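Local coordinates for ATP phosphoribosyltransferase (Thermotoga maritima, PDB 1O63), which probably catalyses the condensation of ATP with 5-phosphoribose 1-diphosphate, the first step of histidine biosynthesis, at residues E103-T114 and W123-V134. Numbering follows the deposited sequence.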
ATOM      1  N   GLU A 103      12.921  24.784  -3.752  1.00 36.07           N
ATOM      2  CA  GLU A 103      12.565  23.515  -3.116  1.00 34.81           C
ATOM      3  C   GLU A 103      11.630  22.732  -4.038  1.00 32.98           C
ATOM      4  O   GLU A 103      10.766  23.284  -4.702  1.00 30.13           O
ATOM      5  CB  GLU A 103      11.946  23.809  -1.752  1.00 35.93           C
ATOM      6  CG  GLU A 103      11.373  22.621  -1.012  1.00 37.96           C
ATOM      7  CD  GLU A 103      10.659  23.037   0.269  1.00 41.17           C
ATOM      8  OE1 GLU A 103      11.140  22.640   1.354  1.00 41.85           O
ATOM      9  OE2 GLU A 103       9.643  23.749   0.189  1.00 38.76           O
ATOM     10  N   LYS A 104      11.946  21.448  -4.262  1.00 32.28           N
ATOM     11  CA  LYS A 104      11.133  20.666  -5.202  1.00 32.43           C
ATOM     12  C   LYS A 104      10.125  19.787  -4.488  1.00 31.99           C
ATOM     13  O   LYS A 104      10.474  18.984  -3.620  1.00 32.10           O
ATOM     14  CB  LYS A 104      12.059  19.883  -6.121  1.00 31.66           C
ATOM     15  CG  LYS A 104      12.985  20.795  -6.939  1.00 34.75           C
ATOM     16  CD  LYS A 104      14.425  20.279  -6.865  1.00 35.30           C
ATOM     17  CE  LYS A 104      15.318  21.058  -7.819  1.00 33.09           C
ATOM     18  NZ  LYS A 104      15.594  22.420  -7.261  1.00 32.34           N
ATOM     19  N   ARG A 105       8.838  19.954  -4.806  1.00 30.37           N
ATOM     20  CA  ARG A 105       7.801  19.116  -4.193  1.00 29.91           C
ATOM     21  C   ARG A 105       7.654  17.842  -5.061  1.00 28.44           C
ATOM     22  O   ARG A 105       7.462  17.959  -6.266  1.00 25.00           O
ATOM     23  CB  ARG A 105       6.464  19.866  -4.154  1.00 31.77           C
ATOM     24  CG  ARG A 105       6.472  21.136  -3.303  1.00 35.59           C
ATOM     25  CD  ARG A 105       5.076  21.788  -3.293  1.00 37.29           C
ATOM     26  NE  ARG A 105       4.526  21.881  -4.633  1.00 42.82           N
ATOM     27  CZ  ARG A 105       3.238  21.913  -4.962  1.00 44.15           C
ATOM     28  NH1 ARG A 105       2.875  21.990  -6.235  1.00 41.96           N
ATOM     29  NH2 ARG A 105       2.291  21.912  -4.032  1.00 46.97           N
ATOM     30  N   ILE A 106       7.979  16.686  -4.484  1.00 25.26           N
ATOM     31  CA  ILE A 106       7.938  15.433  -5.235  1.00 23.37           C
ATOM     32  C   ILE A 106       6.998  14.448  -4.519  1.00 24.84           C
ATOM     33  O   ILE A 106       7.295  14.109  -3.375  1.00 22.43           O
ATOM     34  CB  ILE A 106       9.323  14.767  -5.323  1.00 22.52           C
ATOM     35  CG1 ILE A 106      10.396  15.796  -5.718  1.00 24.86           C
ATOM     36  CG2 ILE A 106       9.301  13.595  -6.276  1.00 17.70           C
ATOM     37  CD1 ILE A 106      11.807  15.240  -5.811  1.00 27.05           C
ATOM     38  N   ALA A 107       5.976  14.007  -5.236  1.00 22.82           N
ATOM     39  CA  ALA A 107       5.059  12.972  -4.742  1.00 21.90           C
ATOM     40  C   ALA A 107       5.610  11.612  -5.145  1.00 22.12           C
ATOM     41  O   ALA A 107       6.167  11.489  -6.235  1.00 20.34           O
ATOM     42  CB  ALA A 107       3.688  13.117  -5.414  1.00 19.84           C
ATOM     43  N   THR A 108       5.441  10.607  -4.270  1.00 22.47           N
ATOM     44  CA  THR A 108       5.983   9.282  -4.641  1.00 22.25           C
ATOM     45  C   THR A 108       5.485   8.231  -3.653  1.00 21.89           C
ATOM     46  O   THR A 108       5.121   8.583  -2.524  1.00 22.18           O
ATOM     47  CB  THR A 108       7.530   9.346  -4.563  1.00 20.16           C
ATOM     48  OG1 THR A 108       8.108   8.086  -4.889  1.00 17.47           O
ATOM     49  CG2 THR A 108       7.972   9.716  -3.142  1.00 19.86           C
ATOM     50  N   LYS A 109       5.515   6.977  -4.051  1.00 22.07           N
ATOM     51  CA  LYS A 109       5.304   5.842  -3.171  1.00 23.66           C
ATOM     52  C   LYS A 109       6.645   5.371  -2.588  1.00 24.31           C
ATOM     53  O   LYS A 109       6.693   4.454  -1.746  1.00 23.00           O
ATOM     54  CB  LYS A 109       4.721   4.634  -3.920  1.00 28.94           C
ATOM     55  CG  LYS A 109       3.430   4.927  -4.654  1.00 35.99           C
ATOM     56  CD  LYS A 109       2.686   3.646  -4.983  1.00 39.92           C
ATOM     57  CE  LYS A 109       3.178   3.040  -6.259  1.00 43.93           C
ATOM     58  NZ  LYS A 109       2.257   1.991  -6.796  1.00 46.74           N
ATOM     59  N   PHE A 110       7.731   5.900  -3.150  1.00 20.44           N
ATOM     60  CA  PHE A 110       9.080   5.489  -2.699  1.00 22.52           C
ATOM     61  C   PHE A 110       9.869   6.633  -2.106  1.00 23.30           C
ATOM     62  O   PHE A 110      10.768   7.200  -2.733  1.00 20.72           O
ATOM     63  CB  PHE A 110       9.819   4.912  -3.932  1.00 17.65           C
ATOM     64  CG  PHE A 110       8.915   3.945  -4.700  1.00 21.55           C
ATOM     65  CD1 PHE A 110       8.239   4.377  -5.811  1.00 18.46           C
ATOM     66  CD2 PHE A 110       8.779   2.622  -4.290  1.00 20.33           C
ATOM     67  CE1 PHE A 110       7.431   3.515  -6.546  1.00 20.70           C
ATOM     68  CE2 PHE A 110       7.989   1.744  -5.014  1.00 20.03           C
ATOM     69  CZ  PHE A 110       7.273   2.198  -6.108  1.00 19.93           C
ATOM     70  N   PRO A 111       9.561   7.029  -0.857  1.00 25.32           N
ATOM     71  CA  PRO A 111      10.232   8.140  -0.227  1.00 25.88           C
ATOM     72  C   PRO A 111      11.708   7.958  -0.001  1.00 24.90           C
ATOM     73  O   PRO A 111      12.436   8.965  -0.181  1.00 25.70           O
ATOM     74  CB  PRO A 111       9.443   8.385   1.067  1.00 26.51           C
ATOM     75  CG  PRO A 111       8.750   7.090   1.336  1.00 25.46           C
ATOM     76  CD  PRO A 111       8.523   6.453   0.003  1.00 24.53           C
ATOM     77  N   ASN A 112      12.254   6.787   0.289  1.00 24.28           N
ATOM     78  CA  ASN A 112      13.700   6.658   0.489  1.00 24.93           C
ATOM     79  C   ASN A 112      14.442   6.742  -0.840  1.00 24.25           C
ATOM     80  O   ASN A 112      15.484   7.375  -0.950  1.00 22.24           O
ATOM     81  CB  ASN A 112      14.064   5.366   1.227  1.00 27.16           C
ATOM     82  CG  ASN A 112      13.478   5.343   2.630  1.00 32.04           C
ATOM     83  OD1 ASN A 112      13.370   6.380   3.272  1.00 28.66           O
ATOM     84  ND2 ASN A 112      13.042   4.161   3.078  1.00 33.37           N
ATOM     85  N   VAL A 113      13.917   5.999  -1.848  1.00 21.98           N
ATOM     86  CA  VAL A 113      14.459   6.111  -3.202  1.00 20.37           C
ATOM     87  C   VAL A 113      14.493   7.587  -3.639  1.00 20.93           C
ATOM     88  O   VAL A 113      15.486   8.072  -4.150  1.00 20.14           O
ATOM     89  CB  VAL A 113      13.563   5.325  -4.185  1.00 20.83           C
ATOM     90  CG1 VAL A 113      13.739   5.808  -5.610  1.00 19.61           C
ATOM     91  CG2 VAL A 113      13.919   3.835  -4.057  1.00 19.84           C
ATOM     92  N   THR A 114      13.386   8.303  -3.448  1.00 22.39           N
ATOM     93  CA  THR A 114      13.312   9.713  -3.866  1.00 21.91           C
ATOM     94  C   THR A 114      14.302  10.552  -3.061  1.00 24.03           C
ATOM     95  O   THR A 114      15.056  11.355  -3.632  1.00 21.99           O
ATOM     96  CB  THR A 114      11.935  10.343  -3.820  0.50 26.64           C
ATOM     97  OG1 THR A 114      12.073  11.795  -4.007  0.50 29.14           O
ATOM     98  CG2 THR A 114      11.232  10.189  -2.495  0.50 29.33           C
ATOM     99  N   TRP A 123      19.660  18.502  -4.330  1.00 41.48           N
ATOM    100  CA  TRP A 123      18.404  19.218  -4.317  1.00 39.45           C
ATOM    101  C   TRP A 123      17.811  19.275  -2.906  1.00 40.40           C
ATOM    102  O   TRP A 123      17.957  18.321  -2.134  1.00 41.25           O
ATOM    103  CB  TRP A 123      17.382  18.522  -5.211  1.00 35.62           C
ATOM    104  CG  TRP A 123      17.582  18.549  -6.681  1.00 34.39           C
ATOM    105  CD1 TRP A 123      18.504  19.258  -7.392  1.00 35.04           C
ATOM    106  CD2 TRP A 123      16.777  17.862  -7.662  1.00 34.59           C
ATOM    107  NE1 TRP A 123      18.346  19.041  -8.734  1.00 38.18           N
ATOM    108  CE2 TRP A 123      17.284  18.188  -8.926  1.00 34.45           C
ATOM    109  CE3 TRP A 123      15.661  17.014  -7.571  1.00 30.65           C
ATOM    110  CZ2 TRP A 123      16.749  17.685 -10.107  1.00 35.38           C
ATOM    111  CZ3 TRP A 123      15.129  16.503  -8.747  1.00 28.68           C
ATOM    112  CH2 TRP A 123      15.661  16.841  -9.987  1.00 32.32           C
ATOM    113  N   HIS A 124      17.098  20.353  -2.623  1.00 40.29           N
ATOM    114  CA  HIS A 124      16.281  20.419  -1.400  1.00 40.87           C
ATOM    115  C   HIS A 124      14.876  19.965  -1.830  1.00 38.53           C
ATOM    116  O   HIS A 124      14.326  20.558  -2.769  1.00 37.59           O
ATOM    117  CB  HIS A 124      16.248  21.821  -0.822  1.00 49.91           C
ATOM    118  CG  HIS A 124      17.509  22.215  -0.096  1.00 54.47           C
ATOM    119  ND1 HIS A 124      18.626  22.673  -0.753  1.00 56.31           N
ATOM    120  CD2 HIS A 124      17.811  22.219   1.224  1.00 55.42           C
ATOM    121  CE1 HIS A 124      19.573  22.943   0.132  1.00 57.09           C
ATOM    122  NE2 HIS A 124      19.100  22.683   1.339  1.00 57.46           N
ATOM    123  N   CYS A 125      14.377  18.894  -1.261  1.00 36.88           N
ATOM    124  CA  CYS A 125      13.095  18.335  -1.699  1.00 35.21           C
ATOM    125  C   CYS A 125      12.071  18.258  -0.592  1.00 34.81           C
ATOM    126  O   CYS A 125      12.375  17.965   0.574  1.00 37.53           O
ATOM    127  CB  CYS A 125      13.370  16.909  -2.258  1.00 35.34           C
ATOM    128  SG  CYS A 125      14.338  16.846  -3.770  1.00 34.12           S
ATOM    129  N   ARG A 126      10.826  18.487  -0.928  1.00 34.51           N
ATOM    130  CA  ARG A 126       9.690  18.333  -0.008  1.00 34.36           C
ATOM    131  C   ARG A 126       8.956  17.058  -0.484  1.00 32.11           C
ATOM    132  O   ARG A 126       8.274  17.125  -1.515  1.00 29.08           O
ATOM    133  CB  ARG A 126       8.808  19.559  -0.125  1.00 39.59           C
ATOM    134  CG  ARG A 126       7.829  19.815   0.985  1.00 49.64           C
ATOM    135  CD  ARG A 126       8.519  20.257   2.275  1.00 56.59           C
ATOM    136  NE  ARG A 126       7.803  21.323   2.939  1.00 61.82           N
ATOM    137  CZ  ARG A 126       6.535  21.351   3.310  1.00 63.49           C
ATOM    138  NH1 ARG A 126       6.052  22.445   3.910  1.00 66.11           N
ATOM    139  NH2 ARG A 126       5.717  20.336   3.104  1.00 64.00           N
ATOM    140  N   ILE A 127       9.241  15.932   0.150  1.00 28.68           N
ATOM    141  CA  ILE A 127       8.729  14.648  -0.361  1.00 29.05           C
ATOM    142  C   ILE A 127       7.358  14.289   0.166  1.00 29.09           C
ATOM    143  O   ILE A 127       7.161  14.094   1.363  1.00 30.13           O
ATOM    144  CB  ILE A 127       9.697  13.491  -0.061  1.00 26.82           C
ATOM    145  CG1 ILE A 127      11.070  13.768  -0.656  1.00 29.47           C
ATOM    146  CG2 ILE A 127       9.141  12.168  -0.604  1.00 25.13           C
ATOM    147  CD1 ILE A 127      12.127  12.757  -0.226  1.00 30.19           C
ATOM    148  N   ILE A 128       6.418  14.050  -0.756  1.00 27.40           N
ATOM    149  CA  ILE A 128       5.049  13.716  -0.364  1.00 27.39           C
ATOM    150  C   ILE A 128       4.689  12.275  -0.675  1.00 25.94           C
ATOM    151  O   ILE A 128       4.449  11.920  -1.830  1.00 24.54           O
ATOM    152  CB  ILE A 128       4.068  14.666  -1.101  1.00 28.09           C
ATOM    153  CG1 ILE A 128       4.455  16.126  -0.755  1.00 30.13           C
ATOM    154  CG2 ILE A 128       2.647  14.346  -0.692  1.00 26.97           C
ATOM    155  CD1 ILE A 128       3.699  17.171  -1.530  1.00 33.68           C
ATOM    156  N   PRO A 129       4.606  11.426   0.342  1.00 26.97           N
ATOM    157  CA  PRO A 129       4.297  10.030   0.189  1.00 27.58           C
ATOM    158  C   PRO A 129       2.851   9.768  -0.208  1.00 27.81           C
ATOM    159  O   PRO A 129       1.942  10.323   0.408  1.00 28.27           O
ATOM    160  CB  PRO A 129       4.532   9.410   1.568  1.00 27.97           C
ATOM    161  CG  PRO A 129       5.269  10.419   2.343  1.00 29.88           C
ATOM    162  CD  PRO A 129       4.898  11.765   1.765  1.00 27.96           C
ATOM    163  N   LEU A 130       2.658   8.940  -1.214  1.00 27.61           N
ATOM    164  CA  LEU A 130       1.312   8.579  -1.692  1.00 26.06           C
ATOM    165  C   LEU A 130       1.254   7.053  -1.781  1.00 27.97           C
ATOM    166  O   LEU A 130       2.315   6.415  -1.952  1.00 25.85           O
ATOM    167  CB  LEU A 130       1.070   9.171  -3.083  1.00 24.18           C
ATOM    168  CG  LEU A 130       0.887  10.686  -3.169  1.00 24.73           C
ATOM    169  CD1 LEU A 130       0.635  11.133  -4.607  1.00 23.01           C
ATOM    170  CD2 LEU A 130      -0.271  11.127  -2.273  1.00 22.29           C
ATOM    171  N   LYS A 131       0.051   6.503  -1.854  1.00 28.54           N
ATOM    172  CA  LYS A 131      -0.094   5.053  -1.935  1.00 31.33           C
ATOM    173  C   LYS A 131      -0.325   4.575  -3.354  1.00 30.52           C
ATOM    174  O   LYS A 131      -0.286   3.375  -3.599  1.00 32.54           O
ATOM    175  CB  LYS A 131      -1.251   4.570  -1.059  1.00 37.99           C
ATOM    176  CG  LYS A 131      -1.239   5.050   0.373  1.00 44.53           C
ATOM    177  CD  LYS A 131      -0.603   3.998   1.289  1.00 49.35           C
ATOM    178  CE  LYS A 131       0.909   4.149   1.278  1.00 54.14           C
ATOM    179  NZ  LYS A 131       1.601   2.869   1.633  1.00 60.74           N
ATOM    180  N   GLY A 132      -0.709   5.451  -4.264  1.00 30.61           N
ATOM    181  CA  GLY A 132      -0.961   5.016  -5.653  1.00 27.97           C
ATOM    182  C   GLY A 132      -1.497   6.229  -6.424  1.00 28.28           C
ATOM    183  O   GLY A 132      -1.515   7.325  -5.849  1.00 26.24           O
ATOM    184  N   SER A 133      -1.781   6.048  -7.698  1.00 26.50           N
ATOM    185  CA  SER A 133      -2.247   7.121  -8.565  1.00 26.22           C
ATOM    186  C   SER A 133      -1.390   8.371  -8.397  1.00 25.99           C
ATOM    187  O   SER A 133      -1.860   9.515  -8.434  1.00 25.22           O
ATOM    188  CB  SER A 133      -3.723   7.429  -8.292  1.00 26.81           C
ATOM    189  OG  SER A 133      -4.539   6.320  -8.626  1.00 31.20           O
ATOM    190  N   VAL A 134      -0.063   8.160  -8.371  1.00 25.80           N
ATOM    191  CA  VAL A 134       0.869   9.245  -8.133  1.00 23.04           C
ATOM    192  C   VAL A 134       0.841  10.244  -9.275  1.00 23.95           C
ATOM    193  O   VAL A 134       1.174  11.413  -9.092  1.00 23.15           O
ATOM    194  CB  VAL A 134       2.290   8.725  -7.876  1.00 23.82           C
ATOM    195  CG1 VAL A 134       3.233   9.865  -7.535  1.00 21.49           C
ATOM    196  CG2 VAL A 134       2.279   7.740  -6.682  1.00 22.53           C
TER
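Ile127 lies under the first turn of the helix that begins at Pro111, within a parallel beta-alpha-beta unit formed by strand 104-108, helix 111-121 and strand 125-129. Its CG2 touches Thr108 CG2 at 3.7 Å and also meets Thr114 CG2 tip to tip in the conformer described; Thr114 is modelled in two, so the closeness of that second contact is doubtful. Further along this face, Ile106 CD1 rests 3.6 Å from Cys125 SG, whose disulfide to Cys118 ties strand 125-129 to the helix. Across the sheet, Ala107 CB packs on Leu130 CD1 and Val134 CG1. Six backbone hydrogen bonds join the two segments, from Lys104 N to His124 O at one end to Leu130 N and Thr108 O at the other. Thr108 OG1 accepts from Phe110 N in an ST turn leading into the helix. At the opposite end, Lys104 bends at chi2 (132°) to lay its aliphatic tail over a Trp123 face, CE 3.4 Å from the five-membered-ring centroid. NZ adds a cation-pi contact and bonds Gly102 O and Pro100 O. On the Arg105 face, Glu103 approaches the Arg126 guanidinium edge, the two planes 83° apart; their salt bridge is long, OE1 to NE 3.9 Å.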